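Local coordinates for protein xylosidase (Xanthomonas axonopodis pv. citri, PDB 6XN2) that probably hydrolyses xylo-oligosaccharides as a family 43 glycoside hydrolase, with xylose units bound in its central pocket, at residues Val88-His93 with Ala97-Gly102; Arg218-His223 with Leu229-Arg234. All blocks are in the same frame, centred on the assembly; numbering follows the deposited sequence.

Contact 1 (Val88-His93 with Ala97-Gly102)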
loop_
_atom_site.group_PDB
_atom_site.type_symbol
_atom_site.label_atom_id
_atom_site.label_comp_id
_atom_site.label_asym_id
_atom_site.label_seq_id
_atom_site.Cartn_x
_atom_site.Cartn_y
_atom_site.Cartn_z
ATOM N N VAL A 88 15.377 2.449 0.171
ATOM C CA VAL A 88 14.922 2.059 1.482
ATOM C C VAL A 88 15.214 3.187 2.463
ATOM O O VAL A 88 16.251 3.714 2.447
ATOM C CB VAL A 88 15.543 0.750 1.957
ATOM C CG1 VAL A 88 15.077 0.412 3.339
ATOM C CG2 VAL A 88 15.171 -0.356 1.019
ATOM N N LEU A 89 14.257 3.566 3.280
ATOM C CA LEU A 89 14.454 4.619 4.266
ATOM C C LEU A 89 14.418 4.028 5.669
ATOM O O LEU A 89 13.814 2.983 5.889
ATOM C CB LEU A 89 13.385 5.708 4.114
ATOM C CG LEU A 89 13.128 6.201 2.688
ATOM C CD1 LEU A 89 11.937 7.169 2.633
ATOM C CD2 LEU A 89 14.363 6.855 2.103
ATOM N N ARG A 90 15.066 4.690 6.620
ATOM C CA ARG A 90 15.073 4.188 7.987
ATOM C C ARG A 90 14.942 5.295 9.035
ATOM O O ARG A 90 15.512 6.377 8.891
ATOM C CB ARG A 90 16.352 3.380 8.248
ATOM C CG ARG A 90 16.484 2.850 9.678
ATOM C CD ARG A 90 17.712 1.961 9.831
ATOM N NE ARG A 90 18.938 2.710 9.576
ATOM C CZ ARG A 90 20.074 2.170 9.145
ATOM N NH1 ARG A 90 20.146 0.866 8.909
ATOM N NH2 ARG A 90 21.136 2.939 8.949
ATOM N N MET A 91 14.180 5.007 10.085
ATOM C CA MET A 91 14.243 5.782 11.318
ATOM C C MET A 91 14.816 4.872 12.390
ATOM O O MET A 91 14.193 3.874 12.753
ATOM C CB MET A 91 12.868 6.306 11.728
ATOM C CG MET A 91 12.346 7.405 10.827
ATOM S SD MET A 91 10.694 7.939 11.308
ATOM C CE MET A 91 11.017 8.624 12.930
ATOM N N ALA A 92 16.006 5.206 12.879
ATOM C CA ALA A 92 16.706 4.357 13.839
ATOM C C ALA A 92 15.928 4.217 15.145
ATOM O O ALA A 92 15.986 3.178 15.800
ATOM C CB ALA A 92 18.097 4.901 14.114
ATOM N N HIS A 93 15.199 5.266 15.512
ATOM C CA HIS A 93 14.391 5.268 16.727
ATOM C C HIS A 93 13.248 6.268 16.546
ATOM O O HIS A 93 13.245 7.026 15.571
ATOM C CB HIS A 93 15.250 5.617 17.948
ATOM C CG HIS A 93 16.044 6.873 17.783
ATOM N ND1 HIS A 93 17.395 6.869 17.512
ATOM C CD2 HIS A 93 15.671 8.173 17.826
ATOM C CE1 HIS A 93 17.824 8.115 17.409
ATOM N NE2 HIS A 93 16.798 8.926 17.593
ATOM N N ALA A 97 15.777 11.478 12.680
ATOM C CA ALA A 97 15.849 11.931 11.300
ATOM C C ALA A 97 15.754 10.720 10.365
ATOM O O ALA A 97 16.212 9.628 10.705
ATOM C CB ALA A 97 17.134 12.705 11.061
ATOM N N VAL A 98 15.146 10.910 9.196
ATOM C CA VAL A 98 14.979 9.830 8.226
ATOM C C VAL A 98 16.208 9.669 7.339
ATOM O O VAL A 98 16.658 10.631 6.715
ATOM C CB VAL A 98 13.753 10.070 7.334
ATOM C CG1 VAL A 98 13.722 9.065 6.192
ATOM C CG2 VAL A 98 12.486 9.993 8.159
ATOM N N GLU A 99 16.749 8.455 7.287
ATOM C CA GLU A 99 17.925 8.172 6.469
ATOM C C GLU A 99 17.523 7.588 5.127
ATOM O O GLU A 99 16.677 6.702 5.064
ATOM C CB GLU A 99 18.867 7.186 7.164
ATOM C CG GLU A 99 18.927 7.296 8.676
ATOM C CD GLU A 99 19.621 6.100 9.312
ATOM O OE1 GLU A 99 19.042 5.518 10.254
ATOM O OE2 GLU A 99 20.739 5.743 8.873
ATOM N N ASP A 100 18.194 7.999 4.071
ATOM C CA ASP A 100 17.996 7.446 2.759
ATOM C C ASP A 100 19.114 6.433 2.624
ATOM O O ASP A 100 20.236 6.783 2.451
ATOM C CB ASP A 100 18.145 8.504 1.682
ATOM C CG ASP A 100 17.906 7.971 0.285
ATOM O OD1 ASP A 100 17.828 6.772 0.097
ATOM O OD2 ASP A 100 17.783 8.769 -0.619
ATOM N N LEU A 101 18.780 5.168 2.684
ATOM C CA LEU A 101 19.780 4.108 2.639
ATOM C C LEU A 101 20.179 3.783 1.201
ATOM O O LEU A 101 20.960 2.865 0.956
ATOM C CB LEU A 101 19.270 2.855 3.354
ATOM C CG LEU A 101 19.028 3.063 4.853
ATOM C CD1 LEU A 101 18.624 1.770 5.539
ATOM C CD2 LEU A 101 20.266 3.647 5.498
ATOM N N GLY A 102 19.678 4.540 0.252
ATOM C CA GLY A 102 20.044 4.356 -1.124
ATOM C C GLY A 102 19.180 3.486 -1.995
ATOM O O GLY A 102 18.256 2.938 -1.545
HETATM O O HOH W 1 17.433 7.374 11.694
#

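Contact 2 (Arg218-His223 with Leu229-Arg234)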
loop_
_atom_site.group_PDB
_atom_site.type_symbol
_atom_site.label_atom_id
_atom_site.label_comp_id
_atom_site.label_asym_id
_atom_site.label_seq_id
_atom_site.Cartn_x
_atom_site.Cartn_y
_atom_site.Cartn_z
ATOM N N ARG A 218 -6.917 -9.333 -3.243
ATOM C CA ARG A 218 -6.664 -10.741 -3.204
ATOM C C ARG A 218 -5.799 -11.083 -1.996
ATOM O O ARG A 218 -5.069 -10.254 -1.537
ATOM C CB ARG A 218 -5.957 -11.138 -4.455
ATOM C CG ARG A 218 -6.647 -10.686 -5.705
ATOM C CD ARG A 218 -8.039 -11.250 -5.814
ATOM N NE ARG A 218 -8.045 -12.691 -5.922
ATOM C CZ ARG A 218 -9.095 -13.399 -6.265
ATOM N NH1 ARG A 218 -10.217 -12.800 -6.523
ATOM N NH2 ARG A 218 -9.028 -14.690 -6.354
ATOM N N VAL A 219 -5.910 -12.289 -1.485
ATOM C CA VAL A 219 -5.099 -12.700 -0.374
ATOM C C VAL A 219 -4.610 -14.120 -0.585
ATOM O O VAL A 219 -5.318 -14.928 -1.057
ATOM C CB VAL A 219 -5.822 -12.579 0.959
ATOM C CG1 VAL A 219 -7.061 -13.418 0.994
ATOM C CG2 VAL A 219 -4.921 -12.894 2.132
ATOM N N ALA A 220 -3.361 -14.375 -0.275
ATOM C CA ALA A 220 -2.813 -15.697 -0.383
ATOM C C ALA A 220 -1.719 -15.900 0.627
ATOM O O ALA A 220 -0.841 -15.119 0.738
ATOM C CB ALA A 220 -2.279 -15.931 -1.752
ATOM N N ARG A 221 -1.786 -16.998 1.348
ATOM C CA ARG A 221 -0.735 -17.306 2.287
ATOM C C ARG A 221 0.534 -17.580 1.502
ATOM O O ARG A 221 0.525 -18.173 0.469
ATOM C CB ARG A 221 -1.077 -18.513 3.174
ATOM C CG ARG A 221 -0.051 -18.782 4.246
ATOM C CD ARG A 221 -0.371 -19.930 5.148
ATOM N NE ARG A 221 -0.285 -21.216 4.494
ATOM C CZ ARG A 221 0.842 -21.903 4.325
ATOM N NH1 ARG A 221 2.005 -21.416 4.730
ATOM N NH2 ARG A 221 0.807 -23.071 3.715
ATOM N N LEU A 222 1.636 -17.113 2.027
ATOM C CA LEU A 222 2.879 -17.320 1.399
ATOM C C LEU A 222 3.518 -18.620 1.843
ATOM O O LEU A 222 3.386 -19.033 2.938
ATOM C CB LEU A 222 3.829 -16.175 1.745
ATOM C CG LEU A 222 3.587 -14.846 1.054
ATOM C CD1 LEU A 222 4.422 -13.757 1.656
ATOM C CD2 LEU A 222 3.840 -14.926 -0.416
ATOM N N HIS A 223 4.270 -19.190 0.931
ATOM C CA HIS A 223 5.042 -20.401 1.245
ATOM C C HIS A 223 6.153 -19.987 2.207
ATOM O O HIS A 223 6.650 -18.881 2.153
ATOM C CB HIS A 223 5.576 -20.997 -0.057
ATOM C CG HIS A 223 6.172 -22.357 0.054
ATOM N ND1 HIS A 223 7.461 -22.565 0.454
ATOM C CD2 HIS A 223 5.670 -23.573 -0.209
ATOM C CE1 HIS A 223 7.716 -23.846 0.461
ATOM N NE2 HIS A 223 6.651 -24.477 0.046
ATOM N N LEU A 229 3.614 -18.309 -3.584
ATOM C CA LEU A 229 2.421 -18.405 -2.805
ATOM C C LEU A 229 2.271 -19.837 -2.361
ATOM O O LEU A 229 2.702 -20.719 -3.016
ATOM C CB LEU A 229 1.194 -18.056 -3.624
ATOM C CG LEU A 229 1.218 -16.798 -4.441
ATOM C CD1 LEU A 229 -0.137 -16.619 -5.056
ATOM C CD2 LEU A 229 1.553 -15.647 -3.556
ATOM N N ALA A 230 1.627 -20.055 -1.245
ATOM C CA ALA A 230 1.400 -21.416 -0.792
ATOM C C ALA A 230 0.072 -21.944 -1.273
ATOM O O ALA A 230 -0.231 -23.081 -1.073
ATOM C CB ALA A 230 1.462 -21.498 0.693
ATOM N N GLU A 231 -0.696 -21.089 -1.922
ATOM C CA GLU A 231 -1.995 -21.433 -2.428
ATOM C C GLU A 231 -2.450 -20.384 -3.418
ATOM O O GLU A 231 -1.977 -19.303 -3.388
ATOM C CB GLU A 231 -2.970 -21.408 -1.274
ATOM C CG GLU A 231 -3.249 -19.994 -0.796
ATOM C CD GLU A 231 -3.903 -19.907 0.535
ATOM O OE1 GLU A 231 -4.544 -20.854 0.915
ATOM O OE2 GLU A 231 -3.807 -18.885 1.181
ATOM N N PRO A 232 -3.445 -20.691 -4.260
ATOM C CA PRO A 232 -4.026 -19.668 -5.141
ATOM C C PRO A 232 -4.679 -18.563 -4.310
ATOM O O PRO A 232 -5.209 -18.848 -3.230
ATOM C CB PRO A 232 -5.071 -20.440 -5.958
ATOM C CG PRO A 232 -4.701 -21.878 -5.819
ATOM C CD PRO A 232 -4.049 -22.015 -4.477
ATOM N N SER A 233 -4.640 -17.335 -4.765
ATOM C CA SER A 233 -5.207 -16.264 -3.999
ATOM C C SER A 233 -6.713 -16.334 -3.969
ATOM O O SER A 233 -7.320 -16.839 -4.853
ATOM C CB SER A 233 -4.765 -14.912 -4.540
ATOM O OG SER A 233 -5.630 -14.459 -5.512
ATOM N N ARG A 234 -7.295 -15.779 -2.939
ATOM C CA ARG A 234 -8.725 -15.744 -2.805
ATOM C C ARG A 234 -9.178 -14.319 -2.767
ATOM O O ARG A 234 -8.424 -13.451 -2.471
ATOM C CB ARG A 234 -9.146 -16.414 -1.527
ATOM C CG ARG A 234 -8.476 -17.711 -1.201
ATOM C CD ARG A 234 -9.079 -18.316 0.036
ATOM N NE ARG A 234 -8.220 -19.299 0.670
ATOM C CZ ARG A 234 -8.351 -19.725 1.914
ATOM N NH1 ARG A 234 -9.307 -19.268 2.682
ATOM N NH2 ARG A 234 -7.522 -20.615 2.395
#

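Contact 1 (Val88-His93 with Ala97-Gly102)
Val88 opens the pairing through its carbonyl: Leu101 N donates to Val88 O at 2.9 Å, while Val88 N reaches past Leu101 to make only a weak bond with Gly102 O. Leu89 and Asp100 form a non-hydrogen-bonded pair, and Leu89 CD2 rests 3.7 Å from Asp100 CA. The carboxylate of Asp100 turns to other partners: OD1 accepts from Gly102 N in an Asx turn and also bonds His87, while OD2 bonds His45. Arg90 and Glu99 make the hydrogen-bonded pair, with Arg90 N 3.0 Å from Glu99 O and Glu99 N 2.9 Å from Arg90 O.

These strands are neighbours in a beta hairpin, the last two of a four-stranded antiparallel blade in the five-bladed beta-propeller characteristic of family 43. On the sheet face that Arg90 shares with Glu99, the Arg90 side chain leaves with CG anti to the backbone N (chi1 178°) and bends at chi3, which presents the guanidinium side-on to Glu99. Arg90 NE reaches Glu99 OE1 at 2.9 Å, from above the carboxylate plane. Arg90 NH2 meets Glu99 OE2 on its syn side at 2.8 Å, with guanidinium and carboxylate planes 49° apart; the Leu101 methyls lie over one face of the guanidinium, toward its rim, and Tyr61 bonds NH1. Met91 CG packs 3.7 Å from Val98 CG2. Beyond the strand, a water accepts from Ala92 N and donates to both Ala97 O and Glu99 OE1.

Contact 2 (Arg218-His223 with Leu229-Arg234)
The third and fourth strands of a propeller blade, 218-221 and 234-239, are joined here by a connection that folds back along the first of them. Between these segments, regular antiparallel pairing is confined to Val219 and Arg234, whose backbones exchange two hydrogen bonds. Beside them the Arg218 side chain, bent at chi2 and chi3, grips Ser233 side-on: Arg218 NE meets Ser233 OG at 3.0 Å almost exactly in the guanidinium plane, and NH2 reaches Ser233 O at 3.1 Å from above the carbonyl plane. Asn199 also bonds Ser233 OG. Ala220 CB lies against Ser233 CA at 3.7 Å. The register then shifts by two residues, and a carboxylate takes over from the backbone: Arg221 N donates to Glu231 OE2 at 2.8 Å, on its anti side and with an N-H...O angle of 172°. Ala230 N returns a bond to Arg221 O, and Ala230 CB sits over one face of the Arg221 guanidinium, 3.5 Å from NH2. Leu229 spreads its two methyls, CD1 to Ala220 CB and CD2 to Leu222 CD2. Tyr289 adds a second bond to Glu231 OE2 and a cation-pi contact to Arg234, while strand 181-185 pairs with the other edge of 218-221.

Both contacts join stretches close in sequence that run antiparallel, in separate sheets; the centres of the two contacts lie about 31 Å apart. Each is partly buried and mixes buried with exposed residues. Contact 1 holds together the two strands of a hairpin, one of them outermost in its sheet; contact 2 fastens an irregular connection to a strand with sheet neighbours on both flanks. In 88-93 with 97-102 the backbone ladder is continuous but weakens at its Val88 end, and an arginine-glutamate salt bridge crosses it. In 218-223 with 229-234 the ladder is interrupted; a glutamate carboxylate takes a backbone N-H there, while an arginine adds side-on bonds to a serine beside the remaining pair.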